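PDB 3I4K: muconate lactonizing enzyme from Corynebacterium glutamicum, which is a magnesium-binding member of the enolase superfamily, pairing an N-terminal capping domain with a TIM-barrel-like C-terminal domain. Local coordinates for residues A[8-13]-A[40-45]; A[15-20]-A[33-38]; A[50-55]-A[304-309]; A[336-341]-A[366-371]. All coordinates share one frame; numbering follows the deposited sequence.

Contact 1: residues A[8-13]-A[40-45]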
# COMPACT_ATOMS: atom_id res chain seq x y z
N ILE A 8 -15.96 -10.04 16.67
CA ILE A 8 -16.67 -10.73 15.60
C ILE A 8 -17.31 -11.98 16.21
O ILE A 8 -16.60 -12.91 16.60
CB ILE A 8 -15.73 -11.18 14.45
CG1 ILE A 8 -15.34 -9.98 13.58
CG2 ILE A 8 -16.41 -12.21 13.57
CD1 ILE A 8 -14.57 -8.93 14.31
N GLN A 9 -18.64 -11.99 16.28
CA GLN A 9 -19.36 -13.11 16.87
C GLN A 9 -19.62 -14.21 15.86
O GLN A 9 -19.51 -15.40 16.18
CB GLN A 9 -20.70 -12.64 17.44
CG GLN A 9 -20.62 -11.44 18.36
CD GLN A 9 -19.73 -11.66 19.57
OE1 GLN A 9 -20.02 -12.51 20.42
NE2 GLN A 9 -18.65 -10.90 19.66
N LYS A 10 -19.96 -13.82 14.64
CA LYS A 10 -20.28 -14.80 13.62
C LYS A 10 -20.03 -14.31 12.20
O LYS A 10 -20.03 -13.11 11.93
CB LYS A 10 -21.76 -15.20 13.80
CG LYS A 10 -22.33 -16.17 12.78
CD LYS A 10 -23.82 -16.42 13.03
CE LYS A 10 -24.63 -15.13 12.97
NZ LYS A 10 -26.10 -15.35 13.19
N VAL A 11 -19.80 -15.26 11.30
CA VAL A 11 -19.57 -14.96 9.88
C VAL A 11 -20.38 -15.97 9.08
O VAL A 11 -20.21 -17.18 9.24
CB VAL A 11 -18.09 -15.10 9.50
CG1 VAL A 11 -17.29 -13.92 10.02
CG2 VAL A 11 -17.54 -16.37 10.08
N GLU A 12 -21.27 -15.48 8.22
CA GLU A 12 -22.10 -16.36 7.40
C GLU A 12 -21.81 -16.14 5.92
O GLU A 12 -21.36 -15.07 5.52
CB GLU A 12 -23.59 -16.08 7.64
CG GLU A 12 -24.04 -16.16 9.09
CD GLU A 12 -25.55 -15.94 9.23
OE1 GLU A 12 -26.07 -14.95 8.66
OE2 GLU A 12 -26.20 -16.76 9.91
N SER A 13 -22.08 -17.16 5.11
CA SER A 13 -21.86 -17.07 3.67
C SER A 13 -23.06 -17.62 2.92
O SER A 13 -23.49 -18.75 3.15
CB SER A 13 -20.60 -17.85 3.27
OG SER A 13 -20.73 -19.24 3.56
N SER A 40 -21.01 -12.35 5.25
CA SER A 40 -21.31 -11.32 6.23
C SER A 40 -20.57 -11.54 7.53
O SER A 40 -20.42 -12.68 7.99
CB SER A 40 -22.82 -11.28 6.52
OG SER A 40 -23.26 -12.51 7.06
N VAL A 41 -20.09 -10.45 8.11
CA VAL A 41 -19.38 -10.48 9.37
C VAL A 41 -20.28 -9.78 10.39
O VAL A 41 -20.63 -8.61 10.24
CB VAL A 41 -18.01 -9.77 9.26
CG1 VAL A 41 -17.37 -9.63 10.63
CG2 VAL A 41 -17.09 -10.60 8.36
N HIS A 42 -20.65 -10.53 11.43
CA HIS A 42 -21.53 -10.06 12.49
C HIS A 42 -20.75 -9.67 13.73
O HIS A 42 -20.08 -10.50 14.34
CB HIS A 42 -22.54 -11.15 12.82
CG HIS A 42 -23.31 -11.64 11.63
ND1 HIS A 42 -24.41 -10.98 11.14
CD2 HIS A 42 -23.11 -12.70 10.82
CE1 HIS A 42 -24.86 -11.61 10.06
NE2 HIS A 42 -24.08 -12.66 9.85
N LEU A 43 -20.84 -8.40 14.09
CA LEU A 43 -20.12 -7.88 15.24
C LEU A 43 -20.98 -7.79 16.50
O LEU A 43 -22.18 -7.54 16.44
CB LEU A 43 -19.55 -6.49 14.92
CG LEU A 43 -18.54 -6.37 13.77
CD1 LEU A 43 -18.05 -4.94 13.68
CD2 LEU A 43 -17.37 -7.32 14.01
N GLU A 44 -20.33 -7.99 17.64
CA GLU A 44 -20.96 -7.94 18.95
C GLU A 44 -21.94 -6.78 19.09
O GLU A 44 -23.02 -6.94 19.66
CB GLU A 44 -19.88 -7.84 20.03
CG GLU A 44 -20.42 -7.73 21.45
CD GLU A 44 -21.35 -8.87 21.78
OE1 GLU A 44 -20.94 -10.03 21.60
OE2 GLU A 44 -22.49 -8.59 22.21
N ASN A 45 -21.57 -5.62 18.56
CA ASN A 45 -22.41 -4.43 18.63
C ASN A 45 -23.58 -4.46 17.65
O ASN A 45 -24.17 -3.42 17.35
CB ASN A 45 -21.56 -3.18 18.37
CG ASN A 45 -20.79 -3.26 17.07
OD1 ASN A 45 -20.10 -2.31 16.68
ND2 ASN A 45 -20.89 -4.39 16.39
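H42 and E12 each set CG anti to their own carbonyl carbon (chi1 -55° in both), whereas K10 sets CG anti to its backbone N, and the three side chains gather on one face of an antiparallel beta hairpin formed by strands 8-25 and 30-43. A bend at chi3 of K10 (59°) puts CE over one face of the H42 imidazole, 4.0 Å from the ring centroid, a CH-pi contact. The E12 and H42 side chains cross at about a right angle, with carboxylate and imidazole planes 86° apart. H42 NE2 gives E12 OE1 a weak hydrogen bond of 3.3 Å; the stronger partner of OE1 is R14, through a salt bridge. E12 OE2 pairs with K10 NZ at 3.6 Å, so this carboxylate draws on lysine, histidine and arginine together. Its negative charge may favour a protonated imidazole, an effect the nearby K10 ammonium would oppose.

The register slips by one residue at a classic beta bulge, where two residues, Q9 and K10, stand opposite the single H42. H42 O therefore takes two N-H groups, that of Q9 at 2.8 Å and, weakly, that of K10 at 3.3 Å.

I8, V11, V41 and L43 line the other face, which helices 66-81 and 104-121 cover: V11 touches A78, V41 touches A113 and L43 touches A117. V11 and V41 lie side by side, CG1 to CG2 at 3.7 Å. I8 CG1 rests on V41 CG1 at 3.6 Å, and I8 CD1 presses on L43 CD2 at a tight 3.2 Å.

Contact 2: residues A[15-20]-A[33-38]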
# COMPACT_ATOMS: atom_id res chain seq x y z
N ILE A 15 -24.84 -18.25 -0.94
CA ILE A 15 -24.64 -18.31 -2.38
C ILE A 15 -25.86 -17.69 -3.04
O ILE A 15 -26.99 -18.13 -2.80
CB ILE A 15 -24.48 -19.76 -2.88
CG1 ILE A 15 -23.22 -20.39 -2.27
CG2 ILE A 15 -24.44 -19.78 -4.40
CD1 ILE A 15 -22.97 -21.81 -2.73
N LEU A 16 -25.65 -16.67 -3.85
CA LEU A 16 -26.75 -16.00 -4.53
C LEU A 16 -26.65 -16.16 -6.04
O LEU A 16 -25.59 -15.91 -6.63
CB LEU A 16 -26.77 -14.51 -4.18
CG LEU A 16 -26.74 -14.13 -2.71
CD1 LEU A 16 -27.01 -12.64 -2.60
CD2 LEU A 16 -27.78 -14.92 -1.92
N ASP A 17 -27.75 -16.57 -6.66
CA ASP A 17 -27.80 -16.72 -8.10
C ASP A 17 -28.77 -15.68 -8.64
O ASP A 17 -29.98 -15.80 -8.51
CB ASP A 17 -28.27 -18.13 -8.48
CG ASP A 17 -27.34 -19.22 -7.97
OD1 ASP A 17 -26.12 -19.14 -8.24
OD2 ASP A 17 -27.82 -20.16 -7.31
N VAL A 18 -28.21 -14.62 -9.23
CA VAL A 18 -29.02 -13.55 -9.78
C VAL A 18 -28.93 -13.58 -11.30
O VAL A 18 -27.85 -13.64 -11.87
CB VAL A 18 -28.53 -12.17 -9.27
CG1 VAL A 18 -27.05 -12.00 -9.55
CG2 VAL A 18 -29.33 -11.06 -9.92
N PRO A 19 -30.08 -13.56 -11.98
CA PRO A 19 -30.13 -13.59 -13.44
C PRO A 19 -29.66 -12.29 -14.08
O PRO A 19 -29.86 -11.21 -13.54
CB PRO A 19 -31.60 -13.86 -13.74
CG PRO A 19 -32.06 -14.61 -12.52
CD PRO A 19 -31.42 -13.81 -11.42
N LEU A 20 -29.03 -12.41 -15.24
CA LEU A 20 -28.56 -11.24 -15.97
C LEU A 20 -29.65 -10.81 -16.93
O LEU A 20 -30.55 -11.59 -17.26
CB LEU A 20 -27.29 -11.58 -16.75
CG LEU A 20 -25.95 -11.50 -15.99
CD1 LEU A 20 -26.08 -12.09 -14.60
CD2 LEU A 20 -24.88 -12.23 -16.80
N GLU A 33 -26.71 -15.85 -15.61
CA GLU A 33 -26.85 -15.38 -14.24
C GLU A 33 -25.48 -15.37 -13.53
O GLU A 33 -24.59 -16.15 -13.86
CB GLU A 33 -27.81 -16.29 -13.47
CG GLU A 33 -27.41 -17.74 -13.45
CD GLU A 33 -28.37 -18.60 -12.64
OE1 GLU A 33 -28.11 -19.81 -12.49
OE2 GLU A 33 -29.38 -18.06 -12.15
N GLN A 34 -25.32 -14.47 -12.57
CA GLN A 34 -24.06 -14.40 -11.84
C GLN A 34 -24.23 -15.11 -10.51
O GLN A 34 -25.32 -15.11 -9.93
CB GLN A 34 -23.65 -12.94 -11.61
CG GLN A 34 -22.40 -12.76 -10.73
CD GLN A 34 -21.12 -13.30 -11.37
OE1 GLN A 34 -21.07 -14.43 -11.85
NE2 GLN A 34 -20.07 -12.48 -11.38
N HIS A 35 -23.16 -15.74 -10.05
CA HIS A 35 -23.16 -16.46 -8.79
C HIS A 35 -22.32 -15.64 -7.83
O HIS A 35 -21.16 -15.32 -8.10
CB HIS A 35 -22.55 -17.85 -8.98
CG HIS A 35 -23.04 -18.54 -10.22
ND1 HIS A 35 -24.37 -18.83 -10.42
CD2 HIS A 35 -22.39 -18.95 -11.33
CE1 HIS A 35 -24.52 -19.39 -11.61
NE2 HIS A 35 -23.33 -19.47 -12.18
N ILE A 36 -22.92 -15.30 -6.70
CA ILE A 36 -22.24 -14.48 -5.72
C ILE A 36 -22.26 -15.10 -4.34
O ILE A 36 -23.30 -15.52 -3.85
CB ILE A 36 -22.92 -13.10 -5.67
CG1 ILE A 36 -22.95 -12.50 -7.08
CG2 ILE A 36 -22.21 -12.19 -4.68
CD1 ILE A 36 -23.75 -11.23 -7.21
N LEU A 37 -21.09 -15.17 -3.71
CA LEU A 37 -21.02 -15.69 -2.36
C LEU A 37 -21.08 -14.47 -1.46
O LEU A 37 -20.06 -13.82 -1.22
CB LEU A 37 -19.70 -16.42 -2.10
CG LEU A 37 -19.65 -16.92 -0.65
CD1 LEU A 37 -20.62 -18.10 -0.50
CD2 LEU A 37 -18.24 -17.34 -0.26
N LEU A 38 -22.27 -14.14 -0.97
CA LEU A 38 -22.44 -12.99 -0.09
C LEU A 38 -21.99 -13.40 1.30
O LEU A 38 -22.63 -14.22 1.95
CB LEU A 38 -23.90 -12.54 -0.08
CG LEU A 38 -24.24 -11.27 0.71
CD1 LEU A 38 -23.58 -10.05 0.07
CD2 LEU A 38 -25.75 -11.09 0.72
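The H35 imidazole meets D17 OD1 at its edge, near the ring plane, while E33 O lies 3.9 Å above one face, offset toward the rim, and E33 OE1 sits in plane at the edge. This cluster stands on one face of the antiparallel hairpin of strands 8-25 and 30-43. H35 ND1 donates to D17 OD1 over 2.8 Å, a His-carboxylate hydrogen bond. The oxygen is met on its anti side, 30° out of the carboxylate plane, and the two planes are turned 84° apart. D17 OD1 also forms a salt bridge with R374, so this one oxygen is shared by histidine and arginine.

Beneath the side chains, L16 and I36 form a hydrogen-bonded pair, with L16 N to I36 O at 2.6 Å and I36 N to L16 O at 2.7 Å. Q34, pointing to the other face, turns its amide away from strand 15-20: NE2 bonds to L305 O, linking the hairpin to segment 304-309, and OE1 bonds to G57 N.

That second face is otherwise apolar. L16 CD1 reaches L38 CD2 at 3.9 Å, and V18, whose CG1 stands between its backbone N and carbonyl carbon (chi1 55°), brings that methyl to 4.1 Å from I36 CD1.

Contact 3: residues A[50-55]-A[304-309]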
# COMPACT_ATOMS: atom_id res chain seq x y z
N TYR A 50 -20.77 -6.67 4.93
CA TYR A 50 -20.91 -7.58 3.80
C TYR A 50 -19.77 -7.54 2.78
O TYR A 50 -19.21 -6.48 2.49
CB TYR A 50 -22.23 -7.29 3.08
CG TYR A 50 -23.44 -7.57 3.93
CD1 TYR A 50 -23.84 -8.88 4.19
CD2 TYR A 50 -24.17 -6.53 4.50
CE1 TYR A 50 -24.94 -9.15 5.00
CE2 TYR A 50 -25.27 -6.79 5.32
CZ TYR A 50 -25.65 -8.10 5.56
OH TYR A 50 -26.74 -8.36 6.36
N GLY A 51 -19.47 -8.72 2.23
CA GLY A 51 -18.42 -8.85 1.23
C GLY A 51 -18.83 -9.92 0.23
O GLY A 51 -19.62 -10.80 0.56
N GLU A 52 -18.29 -9.84 -0.99
CA GLU A 52 -18.63 -10.80 -2.04
C GLU A 52 -17.53 -11.77 -2.48
O GLU A 52 -16.40 -11.37 -2.75
CB GLU A 52 -19.14 -10.07 -3.28
CG GLU A 52 -20.57 -9.53 -3.18
CD GLU A 52 -21.06 -8.93 -4.48
OE1 GLU A 52 -20.48 -9.24 -5.53
OE2 GLU A 52 -22.03 -8.15 -4.46
N GLY A 53 -17.89 -13.05 -2.55
CA GLY A 53 -16.97 -14.07 -3.04
C GLY A 53 -17.50 -14.28 -4.45
O GLY A 53 -18.47 -15.02 -4.64
N VAL A 54 -16.88 -13.64 -5.43
CA VAL A 54 -17.38 -13.72 -6.80
C VAL A 54 -16.33 -13.70 -7.92
O VAL A 54 -15.36 -12.94 -7.85
CB VAL A 54 -18.37 -12.54 -7.03
CG1 VAL A 54 -17.67 -11.22 -6.72
CG2 VAL A 54 -18.90 -12.55 -8.44
N VAL A 55 -16.54 -14.54 -8.93
CA VAL A 55 -15.67 -14.63 -10.10
C VAL A 55 -16.56 -14.41 -11.33
O VAL A 55 -17.77 -14.54 -11.25
CB VAL A 55 -14.99 -16.01 -10.23
CG1 VAL A 55 -13.99 -16.21 -9.11
CG2 VAL A 55 -16.05 -17.12 -10.22
N SER A 304 -14.92 -8.16 -11.65
CA SER A 304 -15.03 -9.60 -11.77
C SER A 304 -16.54 -9.83 -11.91
O SER A 304 -17.04 -10.92 -11.62
CB SER A 304 -14.52 -10.29 -10.50
OG SER A 304 -13.12 -10.18 -10.40
N LEU A 305 -17.23 -8.78 -12.36
CA LEU A 305 -18.68 -8.78 -12.51
C LEU A 305 -19.30 -8.94 -11.13
O LEU A 305 -20.14 -9.81 -10.90
CB LEU A 305 -19.15 -9.91 -13.43
CG LEU A 305 -19.32 -9.60 -14.93
CD1 LEU A 305 -18.75 -8.23 -15.30
CD2 LEU A 305 -18.65 -10.71 -15.72
N GLU A 306 -18.86 -8.08 -10.21
CA GLU A 306 -19.37 -8.09 -8.85
C GLU A 306 -20.81 -7.60 -8.82
O GLU A 306 -21.25 -6.87 -9.71
CB GLU A 306 -18.56 -7.16 -7.93
CG GLU A 306 -17.10 -7.54 -7.72
CD GLU A 306 -16.19 -7.08 -8.84
OE1 GLU A 306 -16.67 -6.40 -9.77
OE2 GLU A 306 -14.99 -7.40 -8.79
N GLY A 307 -21.53 -8.01 -7.78
CA GLY A 307 -22.89 -7.56 -7.61
C GLY A 307 -22.79 -6.16 -7.01
O GLY A 307 -21.72 -5.55 -7.05
N PRO A 308 -23.88 -5.61 -6.45
CA PRO A 308 -23.84 -4.27 -5.86
C PRO A 308 -22.85 -4.12 -4.71
O PRO A 308 -22.16 -3.11 -4.61
CB PRO A 308 -25.29 -4.04 -5.43
CG PRO A 308 -25.78 -5.43 -5.14
CD PRO A 308 -25.22 -6.20 -6.31
N ILE A 309 -22.78 -5.12 -3.84
CA ILE A 309 -21.87 -5.07 -2.71
C ILE A 309 -20.41 -5.06 -3.18
O ILE A 309 -19.63 -4.19 -2.79
CB ILE A 309 -22.09 -6.29 -1.76
CG1 ILE A 309 -23.36 -6.07 -0.92
CG2 ILE A 309 -20.90 -6.48 -0.85
CD1 ILE A 309 -23.30 -4.83 -0.02
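E52 and G307 form the tight part of this contact. The E52 chain runs extended beyond CG (chi2 -175°), and OE1 takes the backbone N-H of G307 on its syn lone pair at 2.8 Å, with an N-H...O angle of 159°. G307 is the N-cap residue of helix 308-320. The other oxygen, OE2, is hydrogen-bonded to Y340 OH and to G310 N, and packs 3.3 Å from I309 CB. Both oxygens of this buried carboxylate are thus held, and the helix N-terminus probably steadies its negative charge.

Packing is looser to each side of E52. V54 CG1 lies 3.9 Å from E306 CG, the two side chains crossing at about a right angle. E306 turns its carboxylate aside to T277 OG1, and its OE2 also receives the S304 N-H at 3.0 Å from above the carboxylate plane. Toward the partly exposed Y50, the touch thins to CB against I309 CD1 at 4.1 Å, the ring leading away from segment 304-309.

The last strand of the N-terminal domain here meets the loop between strand 298-301 and helix 308-320, an arrangement characteristic of the enolase superfamily, whose N-terminal domain caps a TIM-barrel-like domain.

Contact 4: residues A[336-341]-A[366-371]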
# COMPACT_ATOMS: atom_id res chain seq x y z
N LEU A 336 -26.93 -6.95 -14.01
CA LEU A 336 -27.91 -7.73 -13.27
C LEU A 336 -29.32 -7.27 -13.64
O LEU A 336 -29.57 -6.08 -13.81
CB LEU A 336 -27.70 -7.55 -11.77
CG LEU A 336 -26.32 -7.85 -11.20
CD1 LEU A 336 -26.28 -7.46 -9.74
CD2 LEU A 336 -26.00 -9.33 -11.37
N LYS A 337 -30.23 -8.22 -13.78
CA LYS A 337 -31.61 -7.88 -14.13
C LYS A 337 -32.34 -7.41 -12.87
O LYS A 337 -33.41 -6.80 -12.94
CB LYS A 337 -32.30 -9.10 -14.75
CG LYS A 337 -33.68 -8.83 -15.31
CD LYS A 337 -34.22 -10.03 -16.07
CE LYS A 337 -34.23 -11.28 -15.20
NZ LYS A 337 -35.05 -11.12 -13.96
N ASP A 338 -31.75 -7.69 -11.71
CA ASP A 338 -32.33 -7.30 -10.43
C ASP A 338 -31.20 -7.13 -9.41
O ASP A 338 -30.06 -7.51 -9.67
CB ASP A 338 -33.33 -8.36 -9.97
CG ASP A 338 -34.07 -7.96 -8.71
OD1 ASP A 338 -34.41 -6.77 -8.56
OD2 ASP A 338 -34.32 -8.84 -7.86
N THR A 339 -31.52 -6.54 -8.26
CA THR A 339 -30.50 -6.33 -7.23
C THR A 339 -30.95 -6.78 -5.84
O THR A 339 -31.96 -7.46 -5.69
CB THR A 339 -30.07 -4.84 -7.20
OG1 THR A 339 -29.30 -4.58 -6.02
CG2 THR A 339 -31.28 -3.93 -7.22
N TYR A 340 -30.17 -6.41 -4.83
CA TYR A 340 -30.47 -6.74 -3.44
C TYR A 340 -29.72 -5.74 -2.57
O TYR A 340 -29.21 -6.08 -1.51
CB TYR A 340 -30.00 -8.16 -3.10
CG TYR A 340 -28.54 -8.42 -3.38
CD1 TYR A 340 -28.06 -8.45 -4.69
CD2 TYR A 340 -27.64 -8.63 -2.34
CE1 TYR A 340 -26.71 -8.70 -4.95
CE2 TYR A 340 -26.29 -8.87 -2.59
CZ TYR A 340 -25.84 -8.90 -3.90
OH TYR A 340 -24.51 -9.14 -4.17
N ILE A 341 -29.69 -4.49 -3.03
CA ILE A 341 -28.97 -3.46 -2.32
C ILE A 341 -29.77 -2.24 -1.83
O ILE A 341 -29.18 -1.27 -1.34
CB ILE A 341 -27.76 -3.00 -3.18
CG1 ILE A 341 -26.54 -2.82 -2.28
CG2 ILE A 341 -28.08 -1.74 -3.96
CD1 ILE A 341 -26.18 -4.06 -1.50
N MSE A 366 -32.33 -7.75 2.71
CA MSE A 366 -32.45 -9.13 3.14
C MSE A 366 -33.55 -9.94 2.47
O MSE A 366 -33.45 -11.17 2.38
CB MSE A 366 -32.60 -9.20 4.65
CG MSE A 366 -31.27 -9.01 5.37
SE MSE A 366 -29.95 -10.21 4.60
CE MSE A 366 -30.16 -11.71 5.82
N ASP A 367 -34.60 -9.27 2.02
CA ASP A 367 -35.69 -9.97 1.36
C ASP A 367 -35.20 -10.50 0.03
O ASP A 367 -35.37 -11.69 -0.28
CB ASP A 367 -36.89 -9.05 1.15
CG ASP A 367 -37.61 -8.73 2.45
OD1 ASP A 367 -37.98 -9.69 3.17
OD2 ASP A 367 -37.82 -7.54 2.75
N LYS A 368 -34.59 -9.63 -0.76
CA LYS A 368 -34.07 -10.02 -2.06
C LYS A 368 -32.87 -10.94 -1.92
O LYS A 368 -32.61 -11.77 -2.78
CB LYS A 368 -33.72 -8.79 -2.89
CG LYS A 368 -34.96 -8.04 -3.36
CD LYS A 368 -34.61 -6.93 -4.33
CE LYS A 368 -35.87 -6.29 -4.89
NZ LYS A 368 -35.56 -5.19 -5.85
N VAL A 369 -32.14 -10.80 -0.81
CA VAL A 369 -30.99 -11.66 -0.56
C VAL A 369 -31.53 -13.06 -0.32
O VAL A 369 -31.01 -14.05 -0.85
CB VAL A 369 -30.22 -11.21 0.70
CG1 VAL A 369 -29.26 -12.31 1.14
CG2 VAL A 369 -29.45 -9.93 0.40
N ASN A 370 -32.58 -13.15 0.49
CA ASN A 370 -33.22 -14.42 0.80
C ASN A 370 -33.85 -15.01 -0.46
O ASN A 370 -33.79 -16.21 -0.69
CB ASN A 370 -34.30 -14.21 1.87
CG ASN A 370 -33.72 -14.01 3.25
OD1 ASN A 370 -34.35 -13.40 4.11
ND2 ASN A 370 -32.52 -14.53 3.48
N PHE A 371 -34.43 -14.13 -1.28
CA PHE A 371 -35.08 -14.54 -2.52
C PHE A 371 -34.13 -15.21 -3.50
O PHE A 371 -34.47 -16.21 -4.13
CB PHE A 371 -35.72 -13.34 -3.20
CG PHE A 371 -36.45 -13.68 -4.48
CD1 PHE A 371 -37.55 -14.55 -4.46
CD2 PHE A 371 -36.05 -13.15 -5.69
CE1 PHE A 371 -38.23 -14.87 -5.64
CE2 PHE A 371 -36.72 -13.46 -6.88
CZ PHE A 371 -37.81 -14.33 -6.85
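D338 holds its carboxylate between two partners: OD1 faces K368 NZ at 3.3 Å, a salt bridge whose hydrogen bond is weak, and OD2 is hydrogen-bonded to Y372 OH, the stronger partner. The CB of D338 points toward helix 366-372, and CG lies anti to the backbone N (chi1 -175°). K368 comes to meet it with a chain extended beyond CG, passing the backbone of T339 so closely that CD is 3.0 Å from T339 O. Farther back along the lysine, CB packs against Y340 CB at 3.8 Å.

The contact joins the short C-terminal helix to the irregular loop that follows helix 332-335. As in enolase-superfamily proteins generally, the chain comes back after the barrel to the N-terminal domain: Y340 touches L16, I36 and L38 of its hairpin, and V369 touches L38.

Y340 carries CG between its backbone N and carbonyl carbon (chi1 56°), and from there the ring leads away from the helix, its OH ending at E52 OE2. V369 meets the tyrosine with one methyl, CG2, which approaches CD2 obliquely at 3.5 Å and CB at 4.0 Å.

In the fold
Contacts 1 and 2 zip one hairpin at points 21 Å apart between centres, contact 2 nested inside the chain loop that contact 1 closes. Strand 48-53 extends the same sheet: L37 O lies 2.7 Å from G53 N, joining contact 2 to contact 3, whose centres are 9 Å apart. Contact 4 flanks the hairpin from the C-terminal region, with P19 O 3.0 Å from K337 N, and meets contact 3 where E52 OE2 lies 2.7 Å from Y340 OH. Contact 3 lies closer than contact 2 to the metal site of D200, E226 and D251: the side chain of S304 is about 8 Å from the magnesium ion, and that of Q34 in contact 2 about 12 Å.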